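Local coordinates for possible thiol-disulfide isomerase (Cytophaga hutchinsonii, PDB 3HCZ), which is of unknown function but probably acts as a thioredoxin-fold thiol-disulfide oxidoreductase or isomerase, at residues Y107-D119 and K127-Y141. Residues are numbered along the deposited sequence; the frame is centred on the assembly and turned at random. Where two conformers were deposited one is given.
Sequences YDIYATPVLYVLD and KRIGYENLDDFLVQY. With SO4 (sulfate ion), chain D.
Y116 and K127 face each other as an antiparallel non-hydrogen-bonded pair, their CA atoms 4.8 Å apart, where strand 114-118 meets the end of edge strand 124-127. This is the C-terminal beta-hairpin and helix of the thioredoxin fold, entered through the loop with the cis peptide before P113, and it illustrates how a strand can offer the helix apolar side chains from one face (L115, V117) and hold an arginine on the other (V114, Y116). Past the bridge R128 takes a left-handed backbone conformation, and its N makes a weak bond to L115 O. In the conformer given, one of two, the R128 chain, extended from CG to NE, runs alongside the Y116 side chain with ring and guanidinium planes 79° apart. Its NE donates to Y116 OH (3.3 Å), which sits 32° out of the guanidinium plane, while V114 CG1 lies over one guanidinium face. A phenylalanine in place of Y116 would probably leave NE without this acceptor and the guanidinium freer to turn. At the other end NH1 reaches a water shared with Y110 N and A111 O. On the helix side, L115 CD2 meets I129 CG1 (3.9 Å), and V117 divides its branches: CG1, anti to the backbone N (chi1 -179°), approaches F137 CE2 at 3.9 Å, and CG2 packs against L134 CD2 at 3.5 Å. L134 also touches L53 of helix 49-60, joining both helices over the L115 and V117 face. A second water links the strand to the loop after the edge strand, accepting from L115 N and donating to I129 O.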
ATOM      1  N   TYR A 107      12.421   2.661   1.216  1.00 22.23           N
ATOM      2  CA  TYR A 107      11.584   1.919   0.254  1.00 22.63           C
ATOM      3  C   TYR A 107      11.950   2.139  -1.206  1.00 23.76           C
ATOM      4  O   TYR A 107      11.316   1.555  -2.102  1.00 24.31           O
ATOM      5  CB  TYR A 107      10.077   2.203   0.493  1.00 20.98           C
ATOM      6  CG  TYR A 107       9.420   1.252   1.472  1.00 19.37           C
ATOM      7  CD1 TYR A 107       9.274   1.597   2.833  1.00 16.57           C
ATOM      8  CD2 TYR A 107       8.963  -0.014   1.044  1.00 14.99           C
ATOM      9  CE1 TYR A 107       8.679   0.687   3.744  1.00 16.08           C
ATOM     10  CE2 TYR A 107       8.370  -0.911   1.949  1.00 17.35           C
ATOM     11  CZ  TYR A 107       8.208  -0.529   3.287  1.00 15.96           C
ATOM     12  OH  TYR A 107       7.621  -1.397   4.169  1.00 17.89           O
ATOM     13  N   ASP A 108      12.977   2.951  -1.458  1.00 24.58           N
ATOM     14  CA  ASP A 108      13.396   3.273  -2.832  1.00 25.29           C
ATOM     15  C   ASP A 108      12.272   3.783  -3.731  1.00 24.96           C
ATOM     16  O   ASP A 108      12.147   3.361  -4.889  1.00 23.08           O
ATOM     17  CB  ASP A 108      14.111   2.078  -3.456  1.00 26.61           C
ATOM     18  CG  ASP A 108      15.425   1.795  -2.767  1.00 30.76           C
ATOM     19  OD1 ASP A 108      16.333   2.653  -2.877  1.00 36.63           O
ATOM     20  OD2 ASP A 108      15.552   0.751  -2.078  1.00 36.72           O
ATOM     21  N   ILE A 109      11.465   4.704  -3.194  1.00 23.89           N
ATOM     22  CA  ILE A 109      10.365   5.301  -3.954  1.00 24.41           C
ATOM     23  C   ILE A 109      10.853   6.474  -4.817  1.00 25.58           C
ATOM     24  O   ILE A 109      11.211   7.531  -4.283  1.00 25.81           O
ATOM     25  CB  ILE A 109       9.202   5.778  -3.024  1.00 23.97           C
ATOM     26  CG1 ILE A 109       8.760   4.654  -2.073  1.00 23.16           C
ATOM     27  CG2 ILE A 109       8.026   6.267  -3.864  1.00 23.98           C
ATOM     28  CD1 ILE A 109       8.160   3.411  -2.790  1.00 20.62           C
ATOM     29  N   TYR A 110      10.889   6.275  -6.136  1.00 25.70           N
ATOM     30  CA  TYR A 110      11.117   7.383  -7.094  1.00 27.24           C
ATOM     31  C   TYR A 110       9.846   7.666  -7.886  1.00 26.70           C
ATOM     32  O   TYR A 110       8.959   8.375  -7.395  1.00 28.04           O
ATOM     33  CB  TYR A 110      12.311   7.097  -7.975  1.00 27.55           C
ATOM     34  CG  TYR A 110      13.541   7.078  -7.136  1.00 31.96           C
ATOM     35  CD1 TYR A 110      14.222   8.269  -6.849  1.00 37.05           C
ATOM     36  CD2 TYR A 110      13.999   5.887  -6.566  1.00 35.83           C
ATOM     37  CE1 TYR A 110      15.362   8.268  -6.049  1.00 39.96           C
ATOM     38  CE2 TYR A 110      15.119   5.870  -5.749  1.00 38.88           C
ATOM     39  CZ  TYR A 110      15.803   7.064  -5.506  1.00 41.05           C
ATOM     40  OH  TYR A 110      16.923   7.055  -4.718  1.00 43.35           O
ATOM     41  N   ALA A 111       9.692   7.080  -9.068  1.00 25.16           N
ATOM     42  CA  ALA A 111       8.387   7.149  -9.703  1.00 23.82           C
ATOM     43  C   ALA A 111       7.304   6.553  -8.755  1.00 22.27           C
ATOM     44  O   ALA A 111       7.544   5.548  -8.075  1.00 21.94           O
ATOM     45  CB  ALA A 111       8.420   6.410 -11.001  1.00 24.35           C
ATOM     46  N   THR A 112       6.138   7.186  -8.699  1.00 20.46           N
ATOM     47  CA  THR A 112       4.963   6.575  -8.043  1.00 19.53           C
ATOM     48  C   THR A 112       3.943   6.253  -9.147  1.00 19.58           C
ATOM     49  O   THR A 112       4.035   6.832 -10.250  1.00 18.51           O
ATOM     50  CB  THR A 112       4.303   7.532  -7.011  1.00 19.31           C
ATOM     51  OG1 THR A 112       4.289   8.853  -7.552  1.00 19.96           O
ATOM     52  CG2 THR A 112       5.074   7.547  -5.694  1.00 18.66           C
ATOM     53  N   PRO A 113       2.974   5.334  -8.879  1.00 19.32           N
ATOM     54  CA  PRO A 113       2.788   4.664  -7.594  1.00 17.66           C
ATOM     55  C   PRO A 113       3.612   3.390  -7.587  1.00 18.52           C
ATOM     56  O   PRO A 113       4.125   2.988  -8.662  1.00 17.47           O
ATOM     57  CB  PRO A 113       1.296   4.345  -7.585  1.00 17.94           C
ATOM     58  CG  PRO A 113       0.906   4.183  -9.049  1.00 19.78           C
ATOM     59  CD  PRO A 113       1.980   4.889  -9.882  1.00 19.24           C
ATOM     60  N   VAL A 114       3.773   2.787  -6.412  1.00 17.08           N
ATOM     61  CA  VAL A 114       4.564   1.573  -6.255  1.00 17.52           C
ATOM     62  C   VAL A 114       3.784   0.620  -5.337  1.00 17.05           C
ATOM     63  O   VAL A 114       3.299   1.048  -4.292  1.00 17.30           O
ATOM     64  CB  VAL A 114       5.905   1.829  -5.570  1.00 17.62           C
ATOM     65  CG1 VAL A 114       6.696   0.488  -5.492  1.00 19.42           C
ATOM     66  CG2 VAL A 114       6.741   2.883  -6.310  1.00 18.19           C
ATOM     67  N   LEU A 115       3.718  -0.666  -5.690  1.00 16.50           N
ATOM     68  CA  LEU A 115       2.876  -1.621  -4.953  1.00 16.51           C
ATOM     69  C   LEU A 115       3.682  -2.859  -4.484  1.00 15.82           C
ATOM     70  O   LEU A 115       4.439  -3.471  -5.286  1.00 15.79           O
ATOM     71  CB  LEU A 115       1.722  -2.063  -5.886  1.00 16.69           C
ATOM     72  CG  LEU A 115       0.620  -2.966  -5.328  1.00 20.22           C
ATOM     73  CD1 LEU A 115      -0.608  -2.780  -6.173  1.00 24.58           C
ATOM     74  CD2 LEU A 115       1.074  -4.443  -5.369  1.00 19.68           C
ATOM     75  N   TYR A 116       3.554  -3.205  -3.209  1.00 13.82           N
ATOM     76  CA  TYR A 116       4.087  -4.468  -2.675  1.00 14.66           C
ATOM     77  C   TYR A 116       2.947  -5.288  -2.140  1.00 14.63           C
ATOM     78  O   TYR A 116       1.979  -4.724  -1.651  1.00 16.87           O
ATOM     79  CB  TYR A 116       5.071  -4.214  -1.523  1.00 14.92           C
ATOM     80  CG  TYR A 116       6.339  -3.519  -1.972  1.00 17.60           C
ATOM     81  CD1 TYR A 116       7.477  -4.263  -2.297  1.00 18.80           C
ATOM     82  CD2 TYR A 116       6.401  -2.111  -2.086  1.00 19.11           C
ATOM     83  CE1 TYR A 116       8.667  -3.619  -2.696  1.00 23.05           C
ATOM     84  CE2 TYR A 116       7.586  -1.465  -2.519  1.00 22.23           C
ATOM     85  CZ  TYR A 116       8.710  -2.228  -2.811  1.00 24.62           C
ATOM     86  OH  TYR A 116       9.902  -1.660  -3.250  1.00 29.89           O
ATOM     87  N   VAL A 117       3.035  -6.616  -2.204  1.00 13.37           N
ATOM     88  CA  VAL A 117       2.049  -7.446  -1.548  1.00 13.61           C
ATOM     89  C   VAL A 117       2.779  -8.096  -0.376  1.00 13.14           C
ATOM     90  O   VAL A 117       3.876  -8.660  -0.528  1.00 12.18           O
ATOM     91  CB  VAL A 117       1.462  -8.539  -2.500  1.00 13.19           C
ATOM     92  CG1 VAL A 117       0.399  -9.375  -1.789  1.00 14.36           C
ATOM     93  CG2 VAL A 117       0.869  -7.854  -3.780  1.00 14.21           C
ATOM     94  N   LEU A 118       2.161  -8.017   0.799  1.00 13.01           N
ATOM     95  CA  LEU A 118       2.744  -8.617   2.006  1.00 13.78           C
ATOM     96  C   LEU A 118       1.803  -9.697   2.521  1.00 14.30           C
ATOM     97  O   LEU A 118       0.581  -9.552   2.419  1.00 14.55           O
ATOM     98  CB  LEU A 118       2.864  -7.566   3.133  1.00 13.19           C
ATOM     99  CG  LEU A 118       3.473  -6.218   2.726  1.00 13.72           C
ATOM    100  CD1 LEU A 118       3.497  -5.149   3.847  1.00 16.03           C
ATOM    101  CD2 LEU A 118       4.906  -6.411   2.110  1.00 14.48           C
ATOM    102  N   ASP A 119       2.371 -10.718   3.142  1.00 14.22           N
ATOM    103  CA  ASP A 119       1.534 -11.750   3.781  1.00 15.45           C
ATOM    104  C   ASP A 119       0.992 -11.325   5.174  1.00 15.26           C
ATOM    105  O   ASP A 119       1.126 -10.144   5.592  1.00 15.79           O
ATOM    106  CB  ASP A 119       2.255 -13.124   3.809  1.00 15.56           C
ATOM    107  CG  ASP A 119       3.335 -13.229   4.884  1.00 19.09           C
ATOM    108  OD1 ASP A 119       3.576 -12.295   5.673  1.00 17.55           O
ATOM    109  OD2 ASP A 119       3.961 -14.300   4.958  1.00 18.95           O
ATOM    110  N   LYS A 127       6.822  -7.880  -5.300  1.00 16.47           N
ATOM    111  CA  LYS A 127       7.497  -6.564  -5.297  1.00 17.34           C
ATOM    112  C   LYS A 127       7.183  -5.777  -6.566  1.00 15.96           C
ATOM    113  O   LYS A 127       7.493  -6.233  -7.648  1.00 14.87           O
ATOM    114  CB  LYS A 127       9.039  -6.706  -5.310  1.00 18.21           C
ATOM    115  CG  LYS A 127       9.660  -7.500  -4.165  1.00 22.12           C
ATOM    116  CD  LYS A 127      11.211  -7.275  -4.160  1.00 20.90           C
ATOM    117  CE  LYS A 127      11.923  -8.361  -4.918  1.00 21.32           C
ATOM    118  NZ  LYS A 127      13.414  -8.365  -4.689  1.00 18.08           N
ATOM    119  N   ARG A 128       6.564  -4.603  -6.411  1.00 15.38           N
ATOM    120  CA  ARG A 128       6.458  -3.637  -7.504  0.50 15.65           C
ATOM    121  C   ARG A 128       5.740  -4.210  -8.723  1.00 15.66           C
ATOM    122  O   ARG A 128       6.172  -4.017  -9.882  1.00 15.24           O
ATOM    123  CB  ARG A 128       7.842  -3.105  -7.898  0.50 16.05           C
ATOM    124  CG  ARG A 128       8.478  -2.246  -6.810  0.50 18.24           C
ATOM    125  CD  ARG A 128       9.726  -1.537  -7.337  0.50 16.98           C
ATOM    126  NE  ARG A 128      10.301  -0.649  -6.341  0.50 19.89           N
ATOM    127  CZ  ARG A 128      10.330   0.676  -6.434  0.50 18.35           C
ATOM    128  NH1 ARG A 128       9.820   1.303  -7.472  0.50 17.96           N
ATOM    129  NH2 ARG A 128      10.885   1.370  -5.475  0.50 21.24           N
ATOM    130  N   ILE A 129       4.653  -4.927  -8.471  1.00 15.07           N
ATOM    131  CA  ILE A 129       3.839  -5.507  -9.550  1.00 15.66           C
ATOM    132  C   ILE A 129       2.653  -4.575  -9.822  1.00 17.22           C
ATOM    133  O   ILE A 129       2.335  -3.709  -8.995  1.00 18.78           O
ATOM    134  CB  ILE A 129       3.386  -6.951  -9.221  1.00 15.87           C
ATOM    135  CG1 ILE A 129       2.539  -6.960  -7.943  1.00 15.65           C
ATOM    136  CG2 ILE A 129       4.617  -7.855  -9.019  1.00 14.36           C
ATOM    137  CD1 ILE A 129       1.790  -8.286  -7.767  1.00 17.02           C
ATOM    138  N   GLY A 130       2.005  -4.707 -10.966  1.00 19.05           N
ATOM    139  CA  GLY A 130       0.916  -3.755 -11.256  1.00 20.70           C
ATOM    140  C   GLY A 130      -0.353  -4.275 -10.623  1.00 21.27           C
ATOM    141  O   GLY A 130      -0.530  -5.501 -10.506  1.00 21.78           O
ATOM    142  N   TYR A 131      -1.275  -3.381 -10.273  1.00 21.06           N
ATOM    143  CA  TYR A 131      -2.572  -3.841  -9.723  1.00 21.38           C
ATOM    144  C   TYR A 131      -3.275  -4.854 -10.667  1.00 20.31           C
ATOM    145  O   TYR A 131      -3.996  -5.739 -10.210  1.00 20.71           O
ATOM    146  CB  TYR A 131      -3.510  -2.640  -9.424  1.00 22.41           C
ATOM    147  CG  TYR A 131      -4.253  -2.178 -10.673  1.00 24.42           C
ATOM    148  CD1 TYR A 131      -5.442  -2.787 -11.068  1.00 24.94           C
ATOM    149  CD2 TYR A 131      -3.721  -1.189 -11.488  1.00 28.84           C
ATOM    150  CE1 TYR A 131      -6.083  -2.422 -12.205  1.00 27.39           C
ATOM    151  CE2 TYR A 131      -4.375  -0.790 -12.642  1.00 29.46           C
ATOM    152  CZ  TYR A 131      -5.550  -1.423 -12.989  1.00 30.09           C
ATOM    153  OH  TYR A 131      -6.203  -1.039 -14.135  1.00 34.70           O
ATOM    154  N   GLU A 132      -3.038  -4.752 -11.978  1.00 19.92           N
ATOM    155  CA  GLU A 132      -3.753  -5.589 -12.916  1.00 19.86           C
ATOM    156  C   GLU A 132      -3.253  -7.028 -12.865  1.00 18.77           C
ATOM    157  O   GLU A 132      -3.894  -7.912 -13.418  1.00 17.55           O
ATOM    158  CB  GLU A 132      -3.723  -5.025 -14.353  1.00 20.62           C
ATOM    159  CG  GLU A 132      -2.426  -5.180 -15.070  1.00 24.79           C
ATOM    160  CD  GLU A 132      -1.434  -4.054 -14.777  1.00 31.90           C
ATOM    161  OE1 GLU A 132      -1.566  -3.332 -13.754  1.00 28.90           O
ATOM    162  OE2 GLU A 132      -0.498  -3.897 -15.603  1.00 36.49           O
ATOM    163  N   ASN A 133      -2.120  -7.256 -12.189  1.00 17.44           N
ATOM    164  CA  ASN A 133      -1.582  -8.607 -12.011  1.00 18.28           C
ATOM    165  C   ASN A 133      -1.855  -9.239 -10.642  1.00 17.88           C
ATOM    166  O   ASN A 133      -1.486 -10.380 -10.390  1.00 17.63           O
ATOM    167  CB  ASN A 133      -0.084  -8.629 -12.349  1.00 17.83           C
ATOM    168  CG  ASN A 133       0.175  -8.327 -13.815  1.00 19.92           C
ATOM    169  OD1 ASN A 133       1.003  -7.490 -14.153  1.00 22.32           O
ATOM    170  ND2 ASN A 133      -0.581  -8.963 -14.686  1.00 20.78           N
ATOM    171  N   LEU A 134      -2.548  -8.508  -9.777  1.00 18.79           N
ATOM    172  CA  LEU A 134      -2.859  -9.008  -8.428  1.00 19.79           C
ATOM    173  C   LEU A 134      -3.680 -10.307  -8.334  1.00 20.26           C
ATOM    174  O   LEU A 134      -3.344 -11.194  -7.524  1.00 19.54           O
ATOM    175  CB  LEU A 134      -3.582  -7.921  -7.620  1.00 19.87           C
ATOM    176  CG  LEU A 134      -2.766  -6.815  -6.994  1.00 19.47           C
ATOM    177  CD1 LEU A 134      -3.759  -5.807  -6.475  1.00 17.77           C
ATOM    178  CD2 LEU A 134      -1.924  -7.373  -5.839  1.00 18.73           C
ATOM    179  N   ASP A 135      -4.747 -10.428  -9.136  1.00 20.79           N
ATOM    180  CA  ASP A 135      -5.623 -11.593  -9.030  1.00 21.40           C
ATOM    181  C   ASP A 135      -4.814 -12.817  -9.352  1.00 21.28           C
ATOM    182  O   ASP A 135      -4.837 -13.813  -8.613  1.00 20.86           O
ATOM    183  CB  ASP A 135      -6.816 -11.506  -9.998  1.00 22.55           C
ATOM    184  CG  ASP A 135      -7.974 -10.705  -9.438  1.00 25.09           C
ATOM    185  OD1 ASP A 135      -8.026 -10.453  -8.215  1.00 27.31           O
ATOM    186  OD2 ASP A 135      -8.860 -10.344 -10.238  1.00 30.99           O
ATOM    187  N   ASP A 136      -4.068 -12.749 -10.455  1.00 21.11           N
ATOM    188  CA  ASP A 136      -3.259 -13.878 -10.826  1.00 20.99           C
ATOM    189  C   ASP A 136      -2.125 -14.173  -9.897  1.00 19.85           C
ATOM    190  O   ASP A 136      -1.837 -15.341  -9.638  1.00 20.75           O
ATOM    191  CB  ASP A 136      -2.771 -13.773 -12.241  1.00 21.76           C
ATOM    192  CG  ASP A 136      -3.515 -14.675 -13.083  1.00 26.36           C
ATOM    193  OD1 ASP A 136      -4.657 -14.319 -13.484  1.00 29.73           O
ATOM    194  OD2 ASP A 136      -3.008 -15.811 -13.240  1.00 34.26           O
ATOM    195  N   PHE A 137      -1.484 -13.124  -9.400  1.00 19.06           N
ATOM    196  CA  PHE A 137      -0.463 -13.324  -8.407  1.00 17.88           C
ATOM    197  C   PHE A 137      -1.046 -14.073  -7.181  1.00 18.06           C
ATOM    198  O   PHE A 137      -0.450 -15.048  -6.740  1.00 16.86           O
ATOM    199  CB  PHE A 137       0.208 -12.032  -7.941  1.00 17.52           C
ATOM    200  CG  PHE A 137       1.015 -12.256  -6.707  1.00 14.82           C
ATOM    201  CD1 PHE A 137       2.293 -12.829  -6.801  1.00 14.06           C
ATOM    202  CD2 PHE A 137       0.451 -12.027  -5.443  1.00 13.05           C
ATOM    203  CE1 PHE A 137       3.040 -13.122  -5.636  1.00 14.89           C
ATOM    204  CE2 PHE A 137       1.166 -12.315  -4.278  1.00 13.65           C
ATOM    205  CZ  PHE A 137       2.436 -12.884  -4.351  1.00 12.09           C
ATOM    206  N   LEU A 138      -2.185 -13.624  -6.634  1.00 18.46           N
ATOM    207  CA  LEU A 138      -2.738 -14.311  -5.439  1.00 19.46           C
ATOM    208  C   LEU A 138      -3.109 -15.778  -5.705  1.00 20.14           C
ATOM    209  O   LEU A 138      -2.871 -16.647  -4.838  1.00 21.11           O
ATOM    210  CB  LEU A 138      -3.910 -13.555  -4.800  1.00 18.68           C
ATOM    211  CG  LEU A 138      -3.468 -12.232  -4.160  1.00 18.93           C
ATOM    212  CD1 LEU A 138      -4.644 -11.370  -3.875  1.00 21.54           C
ATOM    213  CD2 LEU A 138      -2.652 -12.515  -2.885  1.00 17.22           C
ATOM    214  N   VAL A 139      -3.661 -16.069  -6.886  1.00 20.58           N
ATOM    215  CA  VAL A 139      -3.970 -17.475  -7.223  1.00 20.78           C
ATOM    216  C   VAL A 139      -2.722 -18.335  -7.184  1.00 21.46           C
ATOM    217  O   VAL A 139      -2.718 -19.381  -6.531  1.00 21.15           O
ATOM    218  CB  VAL A 139      -4.698 -17.664  -8.573  1.00 20.94           C
ATOM    219  CG1 VAL A 139      -4.921 -19.148  -8.826  1.00 21.39           C
ATOM    220  CG2 VAL A 139      -6.037 -16.962  -8.556  1.00 21.37           C
ATOM    221  N   GLN A 140      -1.660 -17.897  -7.856  1.00 21.51           N
ATOM    222  CA  GLN A 140      -0.454 -18.721  -7.994  1.00 22.07           C
ATOM    223  C   GLN A 140       0.248 -18.874  -6.653  1.00 21.58           C
ATOM    224  O   GLN A 140       0.738 -19.961  -6.317  1.00 20.86           O
ATOM    225  CB  GLN A 140       0.547 -18.151  -9.022  1.00 22.97           C
ATOM    226  CG  GLN A 140       0.012 -17.816 -10.455  1.00 26.32           C
ATOM    227  CD  GLN A 140      -1.043 -18.786 -11.008  1.00 31.96           C
ATOM    228  OE1 GLN A 140      -2.127 -18.352 -11.439  1.00 34.90           O
ATOM    229  NE2 GLN A 140      -0.733 -20.093 -11.004  1.00 29.20           N
ATOM    230  N   TYR A 141       0.285 -17.778  -5.895  1.00 21.10           N
ATOM    231  CA  TYR A 141       0.891 -17.759  -4.555  1.00 20.49           C
ATOM    232  C   TYR A 141       0.230 -18.806  -3.663  1.00 21.44           C
ATOM    233  O   TYR A 141       0.921 -19.643  -3.049  1.00 21.93           O
ATOM    234  CB  TYR A 141       0.761 -16.386  -3.907  1.00 19.67           C
ATOM    235  CG  TYR A 141       1.308 -16.379  -2.503  1.00 17.98           C
ATOM    236  CD1 TYR A 141       2.684 -16.429  -2.273  1.00 16.15           C
ATOM    237  CD2 TYR A 141       0.452 -16.343  -1.396  1.00 16.44           C
ATOM    238  CE1 TYR A 141       3.199 -16.435  -0.976  1.00 15.67           C
ATOM    239  CE2 TYR A 141       0.957 -16.343  -0.082  1.00 15.61           C
ATOM    240  CZ  TYR A 141       2.324 -16.398   0.107  1.00 16.34           C
ATOM    241  OH  TYR A 141       2.820 -16.396   1.378  1.00 19.64           O
TER
HETATM  242  S   SO4 D   3      11.163  -1.342 -10.998  1.00 45.72           S
HETATM  243  O1  SO4 D   3      11.286  -2.786 -10.647  1.00 44.06           O
HETATM  244  O2  SO4 D   3      10.735  -1.080 -12.363  1.00 47.85           O
HETATM  245  O3  SO4 D   3      10.148  -0.850 -10.082  1.00 47.23           O
HETATM  246  O4  SO4 D   3      12.402  -0.590 -10.828  1.00 45.34           O
HETATM  247  O   HOH W   1       9.777   4.063  -7.589  1.00 22.46           O
HETATM  248  O   HOH W   2       4.253  -1.218  -8.457  1.00 15.96           O